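Local coordinates for tudor domain-containing protein 1 (Homo sapiens, PDB 5M9N), which probably helps repress transposable elements in the male germ line through the piRNA pathway, its Tudor domains binding arginine-methylated partners such as Piwi proteins, at residues 17-31 against 134-146. Numbering follows the deposited sequence.
Sequences IVVDKSDLIPKVLTL and IIPKLLELPMQAI
Leu24 and Leu139 meet at about a right angle in the tight part of this contact. Leu139 CD1 reaches the Leu24 backbone, 3.5 Å from Leu24 C, and Leu24 CD2 packs against Ile134 CG2, the ring of Pro136 and that same Leu139 methyl. This cluster adjoins strand 88-92, where Leu139 also touches Ile88 and Ile134 touches Cys90. Further along, Met143 lies against Pro26: its chain is extended to SD and then bends (chi3 -67°), which sets SD 3.6 Å from Pro26 CB and turns CE toward Val28 CG2.

One direct hydrogen bond ties the backbones, Met143 N to Lys27 O at 3.1 Å; it is nearly straight at the hydrogen (165°), although the donor sits above the carbonyl plane. Beside it, a water accepts from Lys27 N (2.9 Å) and donates to the carbonyl oxygens of Leu139 and Leu141, so three backbone groups are satisfied at one point. Arg101 also bonds to Leu141 O and to Leu138 O. Leu29 CD1 touches both Met143 O and Ile146, 3.6 Å from Ile146 CG1, and the backbone N of Leu29 is buried without a partner.

Two parts face solvent. Lys27 is exposed, yet its methylenes lie close over the carbonyls of Leu139 and Glu140; its NZ is 6.5 Å from Glu140 OE2, too far for a salt bridge. Separately, the contact thins at the N-terminal end, where Ile17 and Val19 merely graze Ile135 CG2, the nearer being Ile17 CG2 at 3.8 Å.

An N-terminal arm, largely without regular secondary structure, thus runs beside the linker 134-146 from the five-stranded Tudor barrel to the mixed sheet containing strand 146-150, which as in this family probably belongs to the staphylococcal nuclease-like (OB-fold) part of an extended Tudor domain.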
ATOM      1  N   ILE A  17     -21.437  16.126 -10.773  1.00 58.10           N
ATOM      2  CA  ILE A  17     -20.608  16.392  -9.585  1.00 54.88           C
ATOM      3  C   ILE A  17     -19.535  17.430  -9.895  1.00 53.95           C
ATOM      4  O   ILE A  17     -18.666  17.201 -10.731  1.00 52.54           O
ATOM      5  CB  ILE A  17     -19.923  15.122  -9.046  1.00 53.05           C
ATOM      6  CG1 ILE A  17     -20.921  13.961  -8.904  1.00 52.52           C
ATOM      7  CG2 ILE A  17     -19.246  15.438  -7.713  1.00 53.02           C
ATOM      8  CD1 ILE A  17     -22.150  14.264  -8.066  1.00 52.95           C
ATOM      9  N   VAL A  18     -19.591  18.552  -9.188  1.00 54.67           N
ATOM     10  CA  VAL A  18     -18.624  19.626  -9.348  1.00 55.48           C
ATOM     11  C   VAL A  18     -17.721  19.459  -8.160  1.00 55.34           C
ATOM     12  O   VAL A  18     -18.174  19.637  -7.033  1.00 56.08           O
ATOM     13  CB  VAL A  18     -19.293  21.024  -9.344  1.00 56.59           C
ATOM     14  CG1 VAL A  18     -18.303  22.091  -9.824  1.00 56.78           C
ATOM     15  CG2 VAL A  18     -20.556  21.010 -10.198  1.00 56.45           C
ATOM     16  N   VAL A  19     -16.469  19.086  -8.401  1.00 55.35           N
ATOM     17  CA  VAL A  19     -15.565  18.721  -7.324  1.00 57.43           C
ATOM     18  C   VAL A  19     -14.534  19.816  -7.026  1.00 61.90           C
ATOM     19  O   VAL A  19     -13.703  20.184  -7.891  1.00 62.21           O
ATOM     20  CB  VAL A  19     -14.837  17.380  -7.600  1.00 55.89           C
ATOM     21  CG1 VAL A  19     -13.872  17.070  -6.473  1.00 55.69           C
ATOM     22  CG2 VAL A  19     -15.828  16.232  -7.758  1.00 54.13           C
ATOM     23  N   ASP A  20     -14.578  20.310  -5.787  1.00 65.01           N
ATOM     24  CA  ASP A  20     -13.494  21.102  -5.247  1.00 68.68           C
ATOM     25  C   ASP A  20     -12.402  20.088  -4.930  1.00 67.74           C
ATOM     26  O   ASP A  20     -12.627  19.148  -4.165  1.00 68.02           O
ATOM     27  CB  ASP A  20     -13.934  21.888  -3.995  1.00 72.11           C
ATOM     28  CG  ASP A  20     -13.078  23.132  -3.740  1.00 74.33           C
ATOM     29  OD1 ASP A  20     -11.835  23.039  -3.831  1.00 73.04           O
ATOM     30  OD2 ASP A  20     -13.655  24.206  -3.442  1.00 78.48           O
ATOM     31  N   LYS A  21     -11.243  20.263  -5.556  1.00 68.09           N
ATOM     32  CA  LYS A  21     -10.077  19.432  -5.290  1.00 66.74           C
ATOM     33  C   LYS A  21      -9.546  19.576  -3.853  1.00 66.44           C
ATOM     34  O   LYS A  21      -8.834  18.683  -3.372  1.00 65.25           O
ATOM     35  CB  LYS A  21      -8.956  19.739  -6.290  1.00 68.70           C
ATOM     36  CG  LYS A  21      -9.081  18.997  -7.611  1.00 69.47           C
ATOM     37  CD  LYS A  21      -7.962  19.346  -8.586  1.00 70.52           C
ATOM     38  CE  LYS A  21      -6.584  18.942  -8.069  1.00 71.57           C
ATOM     39  NZ  LYS A  21      -5.497  19.067  -9.091  1.00 72.28           N
ATOM     40  N   SER A  22      -9.876  20.680  -3.174  1.00 65.43           N
ATOM     41  CA  SER A  22      -9.676  20.780  -1.723  1.00 64.03           C
ATOM     42  C   SER A  22     -10.390  19.653  -1.006  1.00 62.05           C
ATOM     43  O   SER A  22      -9.893  19.145  -0.019  1.00 61.46           O
ATOM     44  CB  SER A  22     -10.205  22.103  -1.166  1.00 65.70           C
ATOM     45  OG  SER A  22      -9.471  23.200  -1.686  1.00 67.10           O
ATOM     46  N   ASP A  23     -11.557  19.269  -1.504  1.00 59.79           N
ATOM     47  CA  ASP A  23     -12.294  18.154  -0.934  1.00 59.38           C
ATOM     48  C   ASP A  23     -11.782  16.758  -1.334  1.00 56.61           C
ATOM     49  O   ASP A  23     -12.455  15.773  -1.022  1.00 58.27           O
ATOM     50  CB  ASP A  23     -13.792  18.269  -1.287  1.00 60.44           C
ATOM     51  CG  ASP A  23     -14.432  19.584  -0.803  1.00 61.47           C
ATOM     52  OD1 ASP A  23     -13.795  20.382  -0.064  1.00 62.12           O
ATOM     53  OD2 ASP A  23     -15.605  19.797  -1.166  1.00 61.60           O
ATOM     54  N   LEU A  24     -10.625  16.641  -1.991  1.00 52.41           N
ATOM     55  CA  LEU A  24     -10.114  15.331  -2.406  1.00 50.84           C
ATOM     56  C   LEU A  24      -8.934  14.893  -1.560  1.00 49.27           C
ATOM     57  O   LEU A  24      -7.924  14.402  -2.072  1.00 48.32           O
ATOM     58  CB  LEU A  24      -9.782  15.302  -3.906  1.00 51.39           C
ATOM     59  CG  LEU A  24     -11.023  15.324  -4.808  1.00 52.77           C
ATOM     60  CD1 LEU A  24     -10.622  15.223  -6.275  1.00 52.70           C
ATOM     61  CD2 LEU A  24     -12.002  14.196  -4.436  1.00 53.66           C
ATOM     62  N   ILE A  25      -9.112  15.018  -0.247  1.00 48.31           N
ATOM     63  CA  ILE A  25      -8.070  14.703   0.728  1.00 47.79           C
ATOM     64  C   ILE A  25      -8.267  13.244   1.105  1.00 45.07           C
ATOM     65  O   ILE A  25      -9.302  12.884   1.656  1.00 44.41           O
ATOM     66  CB  ILE A  25      -8.175  15.602   1.981  1.00 49.19           C
ATOM     67  CG1 ILE A  25      -7.997  17.085   1.591  1.00 51.52           C
ATOM     68  CG2 ILE A  25      -7.185  15.179   3.064  1.00 49.54           C
ATOM     69  CD1 ILE A  25      -6.742  17.407   0.809  1.00 50.81           C
ATOM     70  N   PRO A  26      -7.298  12.398   0.772  1.00 43.82           N
ATOM     71  CA  PRO A  26      -7.385  11.052   1.323  1.00 42.82           C
ATOM     72  C   PRO A  26      -7.178  11.020   2.852  1.00 43.77           C
ATOM     73  O   PRO A  26      -6.509  11.866   3.439  1.00 44.94           O
ATOM     74  CB  PRO A  26      -6.300  10.299   0.585  1.00 41.80           C
ATOM     75  CG  PRO A  26      -5.321  11.332   0.130  1.00 42.72           C
ATOM     76  CD  PRO A  26      -6.068  12.618  -0.021  1.00 42.95           C
ATOM     77  N   LYS A  27      -7.831  10.065   3.479  1.00 44.21           N
ATOM     78  CA  LYS A  27      -7.768   9.852   4.928  1.00 45.15           C
ATOM     79  C   LYS A  27      -6.665   8.841   5.244  1.00 45.66           C
ATOM     80  O   LYS A  27      -6.274   8.065   4.379  1.00 44.21           O
ATOM     81  CB  LYS A  27      -9.116   9.366   5.431  1.00 44.92           C
ATOM     82  CG  LYS A  27     -10.193  10.429   5.397  1.00 46.06           C
ATOM     83  CD  LYS A  27     -11.553   9.801   5.696  1.00 48.14           C
ATOM     84  CE  LYS A  27     -12.542  10.798   6.262  1.00 49.63           C
ATOM     85  NZ  LYS A  27     -12.795  11.891   5.281  1.00 51.60           N
ATOM     86  N   VAL A  28      -6.161   8.861   6.478  1.00 47.66           N
ATOM     87  CA  VAL A  28      -4.998   8.045   6.877  1.00 48.01           C
ATOM     88  C   VAL A  28      -5.368   7.233   8.109  1.00 50.53           C
ATOM     89  O   VAL A  28      -5.971   7.756   9.057  1.00 50.88           O
ATOM     90  CB  VAL A  28      -3.773   8.927   7.158  1.00 49.28           C
ATOM     91  CG1 VAL A  28      -2.635   8.123   7.784  1.00 50.55           C
ATOM     92  CG2 VAL A  28      -3.289   9.582   5.863  1.00 49.25           C
ATOM     93  N   LEU A  29      -5.010   5.949   8.096  1.00 50.36           N
ATOM     94  CA  LEU A  29      -5.186   5.145   9.282  1.00 51.37           C
ATOM     95  C   LEU A  29      -4.378   5.771  10.425  1.00 52.22           C
ATOM     96  O   LEU A  29      -3.222   6.144  10.261  1.00 51.90           O
ATOM     97  CB  LEU A  29      -4.762   3.699   9.036  1.00 50.91           C
ATOM     98  CG  LEU A  29      -5.687   2.938   8.097  1.00 49.84           C
ATOM     99  CD1 LEU A  29      -4.975   1.755   7.474  1.00 49.60           C
ATOM    100  CD2 LEU A  29      -6.947   2.456   8.814  1.00 51.84           C
ATOM    101  N   THR A  30      -5.058   5.966  11.549  1.00 54.47           N
ATOM    102  CA  THR A  30      -4.444   6.357  12.801  1.00 53.79           C
ATOM    103  C   THR A  30      -3.778   5.076  13.255  1.00 52.20           C
ATOM    104  O   THR A  30      -4.456   4.034  13.437  1.00 52.67           O
ATOM    105  CB  THR A  30      -5.491   6.811  13.855  1.00 56.35           C
ATOM    106  OG1 THR A  30      -6.125   8.023  13.428  1.00 56.73           O
ATOM    107  CG2 THR A  30      -4.850   7.036  15.253  1.00 57.29           C
ATOM    108  N   LEU A  31      -2.457   5.149  13.360  1.00 48.20           N
ATOM    109  CA  LEU A  31      -1.638   4.102  13.913  1.00 45.69           C
ATOM    110  C   LEU A  31      -0.838   4.772  15.005  1.00 44.01           C
ATOM    111  O   LEU A  31       0.058   5.565  14.728  1.00 45.90           O
ATOM    112  CB  LEU A  31      -0.735   3.507  12.851  1.00 44.94           C
ATOM    113  CG  LEU A  31      -1.160   2.105  12.435  1.00 46.15           C
ATOM    114  CD1 LEU A  31      -2.581   2.064  11.916  1.00 45.73           C
ATOM    115  CD2 LEU A  31      -0.166   1.575  11.416  1.00 45.97           C
ATOM    116  N   ILE A 134     -12.135  10.819  -9.380  1.00 32.36           N
ATOM    117  CA  ILE A 134     -12.758  10.303  -8.161  1.00 33.13           C
ATOM    118  C   ILE A 134     -13.622  11.409  -7.582  1.00 34.43           C
ATOM    119  O   ILE A 134     -13.435  12.596  -7.890  1.00 34.70           O
ATOM    120  CB  ILE A 134     -11.700   9.799  -7.117  1.00 32.66           C
ATOM    121  CG1 ILE A 134     -12.322   8.780  -6.125  1.00 32.56           C
ATOM    122  CG2 ILE A 134     -11.015  10.966  -6.407  1.00 32.69           C
ATOM    123  CD1 ILE A 134     -11.322   7.801  -5.532  1.00 32.64           C
ATOM    124  N   ILE A 135     -14.563  11.011  -6.744  1.00 35.69           N
ATOM    125  CA  ILE A 135     -15.380  11.954  -5.955  1.00 37.61           C
ATOM    126  C   ILE A 135     -15.143  11.771  -4.459  1.00 37.91           C
ATOM    127  O   ILE A 135     -14.702  10.702  -4.052  1.00 37.82           O
ATOM    128  CB  ILE A 135     -16.856  11.817  -6.285  1.00 38.72           C
ATOM    129  CG1 ILE A 135     -17.300  10.371  -6.115  1.00 38.70           C
ATOM    130  CG2 ILE A 135     -17.091  12.313  -7.707  1.00 38.76           C
ATOM    131  CD1 ILE A 135     -18.790  10.273  -5.960  1.00 40.62           C
ATOM    132  N   PRO A 136     -15.443  12.799  -3.636  1.00 39.65           N
ATOM    133  CA  PRO A 136     -15.085  12.727  -2.215  1.00 40.46           C
ATOM    134  C   PRO A 136     -15.812  11.609  -1.452  1.00 41.00           C
ATOM    135  O   PRO A 136     -15.261  11.116  -0.478  1.00 41.10           O
ATOM    136  CB  PRO A 136     -15.491  14.108  -1.665  1.00 41.07           C
ATOM    137  CG  PRO A 136     -15.686  14.961  -2.864  1.00 41.35           C
ATOM    138  CD  PRO A 136     -16.206  14.025  -3.898  1.00 40.82           C
ATOM    139  N   LYS A 137     -16.996  11.188  -1.892  1.00 41.63           N
ATOM    140  CA  LYS A 137     -17.634  10.018  -1.261  1.00 42.61           C
ATOM    141  C   LYS A 137     -16.704   8.808  -1.275  1.00 40.56           C
ATOM    142  O   LYS A 137     -16.663   8.079  -0.318  1.00 40.63           O
ATOM    143  CB  LYS A 137     -18.955   9.655  -1.934  1.00 44.57           C
ATOM    144  CG  LYS A 137     -19.728   8.475  -1.311  1.00 46.50           C
ATOM    145  CD  LYS A 137     -20.734   8.914  -0.238  1.00 49.55           C
ATOM    146  CE  LYS A 137     -21.219   7.757   0.666  1.00 51.00           C
ATOM    147  NZ  LYS A 137     -22.330   8.140   1.601  1.00 52.87           N
ATOM    148  N   LEU A 138     -15.934   8.610  -2.341  1.00 38.96           N
ATOM    149  CA  LEU A 138     -15.118   7.400  -2.444  1.00 37.15           C
ATOM    150  C   LEU A 138     -13.800   7.477  -1.666  1.00 36.01           C
ATOM    151  O   LEU A 138     -13.051   6.501  -1.674  1.00 33.87           O
ATOM    152  CB  LEU A 138     -14.875   7.039  -3.904  1.00 36.77           C
ATOM    153  CG  LEU A 138     -16.124   6.552  -4.638  1.00 37.70           C
ATOM    154  CD1 LEU A 138     -15.964   6.586  -6.144  1.00 37.72           C
ATOM    155  CD2 LEU A 138     -16.462   5.139  -4.164  1.00 38.18           C
ATOM    156  N   LEU A 139     -13.522   8.632  -1.045  1.00 36.27           N
ATOM    157  CA  LEU A 139     -12.392   8.832  -0.126  1.00 36.95           C
ATOM    158  C   LEU A 139     -12.756   8.752   1.355  1.00 37.49           C
ATOM    159  O   LEU A 139     -11.948   9.104   2.204  1.00 38.40           O
ATOM    160  CB  LEU A 139     -11.704  10.198  -0.405  1.00 37.14           C
ATOM    161  CG  LEU A 139     -11.127  10.389  -1.792  1.00 36.66           C
ATOM    162  CD1 LEU A 139     -10.516  11.784  -1.940  1.00 38.01           C
ATOM    163  CD2 LEU A 139     -10.064   9.344  -2.016  1.00 36.09           C
ATOM    164  N   GLU A 140     -13.943   8.263   1.678  1.00 38.53           N
ATOM    165  CA  GLU A 140     -14.343   8.139   3.067  1.00 39.81           C
ATOM    166  C   GLU A 140     -13.599   7.007   3.791  1.00 38.45           C
ATOM    167  O   GLU A 140     -13.241   7.196   4.939  1.00 39.41           O
ATOM    168  CB  GLU A 140     -15.859   7.993   3.188  1.00 42.44           C
ATOM    169  CG  GLU A 140     -16.563   9.286   2.834  1.00 45.32           C
ATOM    170  CD  GLU A 140     -18.063   9.221   2.986  1.00 48.23           C
ATOM    171  OE1 GLU A 140     -18.611   8.097   3.025  1.00 50.98           O
ATOM    172  OE2 GLU A 140     -18.696  10.295   3.029  1.00 50.14           O
ATOM    173  N   LEU A 141     -13.342   5.876   3.122  1.00 36.25           N
ATOM    174  CA  LEU A 141     -12.448   4.853   3.655  1.00 35.20           C
ATOM    175  C   LEU A 141     -11.009   5.388   3.730  1.00 33.53           C
ATOM    176  O   LEU A 141     -10.542   5.936   2.755  1.00 33.23           O
ATOM    177  CB  LEU A 141     -12.468   3.592   2.772  1.00 34.78           C
ATOM    178  CG  LEU A 141     -11.776   2.360   3.418  1.00 34.43           C
ATOM    179  CD1 LEU A 141     -12.595   1.946   4.620  1.00 35.33           C
ATOM    180  CD2 LEU A 141     -11.632   1.176   2.480  1.00 34.06           C
ATOM    181  N   PRO A 142     -10.322   5.266   4.891  1.00 32.10           N
ATOM    182  CA  PRO A 142      -8.915   5.609   4.853  1.00 30.97           C
ATOM    183  C   PRO A 142      -8.118   4.694   3.940  1.00 29.81           C
ATOM    184  O   PRO A 142      -8.476   3.519   3.726  1.00 28.92           O
ATOM    185  CB  PRO A 142      -8.452   5.529   6.318  1.00 31.54           C
ATOM    186  CG  PRO A 142      -9.673   5.389   7.147  1.00 32.12           C
ATOM    187  CD  PRO A 142     -10.848   5.198   6.265  1.00 32.36           C
ATOM    188  N   MET A 143      -7.043   5.247   3.398  1.00 29.03           N
ATOM    189  CA  MET A 143      -6.134   4.502   2.578  1.00 29.17           C
ATOM    190  C   MET A 143      -5.575   3.262   3.295  1.00 29.16           C
ATOM    191  O   MET A 143      -5.097   3.321   4.448  1.00 29.70           O
ATOM    192  CB  MET A 143      -4.984   5.398   2.097  1.00 30.26           C
ATOM    193  CG  MET A 143      -5.421   6.543   1.218  1.00 31.34           C
ATOM    194  SD  MET A 143      -4.039   7.558   0.671  1.00 33.37           S
ATOM    195  CE  MET A 143      -3.561   8.259   2.238  1.00 33.51           C
ATOM    196  N   GLN A 144      -5.694   2.114   2.665  1.00 28.02           N
ATOM    197  CA  GLN A 144      -5.444   0.891   3.387  1.00 28.05           C
ATOM    198  C   GLN A 144      -4.023   0.318   3.358  1.00 27.23           C
ATOM    199  O   GLN A 144      -3.785  -0.640   4.098  1.00 28.57           O
ATOM    200  CB  GLN A 144      -6.446  -0.147   2.951  1.00 28.19           C
ATOM    201  CG  GLN A 144      -7.889   0.282   3.258  1.00 28.96           C
ATOM    202  CD  GLN A 144      -8.227   0.241   4.733  1.00 29.83           C
ATOM    203  OE1 GLN A 144      -8.054  -0.819   5.386  1.00 31.22           O
ATOM    204  NE2 GLN A 144      -8.756   1.320   5.258  1.00 29.92           N
ATOM    205  N   ALA A 145      -3.132   0.787   2.488  1.00 25.91           N
ATOM    206  CA  ALA A 145      -1.774   0.258   2.412  1.00 25.32           C
ATOM    207  C   ALA A 145      -0.969   1.056   3.412  1.00 25.44           C
ATOM    208  O   ALA A 145      -0.893   2.279   3.300  1.00 25.76           O
ATOM    209  CB  ALA A 145      -1.172   0.420   1.041  1.00 24.85           C
ATOM    210  N   ILE A 146      -0.489   0.401   4.457  1.00 25.01           N
ATOM    211  CA  ILE A 146       0.218   1.109   5.518  1.00 25.27           C
ATOM    212  C   ILE A 146       1.710   1.011   5.209  1.00 24.78           C
ATOM    213  O   ILE A 146       2.238  -0.083   5.132  1.00 24.32           O
ATOM    214  CB  ILE A 146      -0.087   0.505   6.878  1.00 25.85           C
ATOM    215  CG1 ILE A 146      -1.570   0.672   7.234  1.00 26.37           C
ATOM    216  CG2 ILE A 146       0.717   1.189   7.961  1.00 26.43           C
ATOM    217  CD1 ILE A 146      -2.078  -0.502   8.015  1.00 26.66           C
TER
HETATM  218  O   HOH W   1      -9.324   8.204   1.863  1.00 31.06           O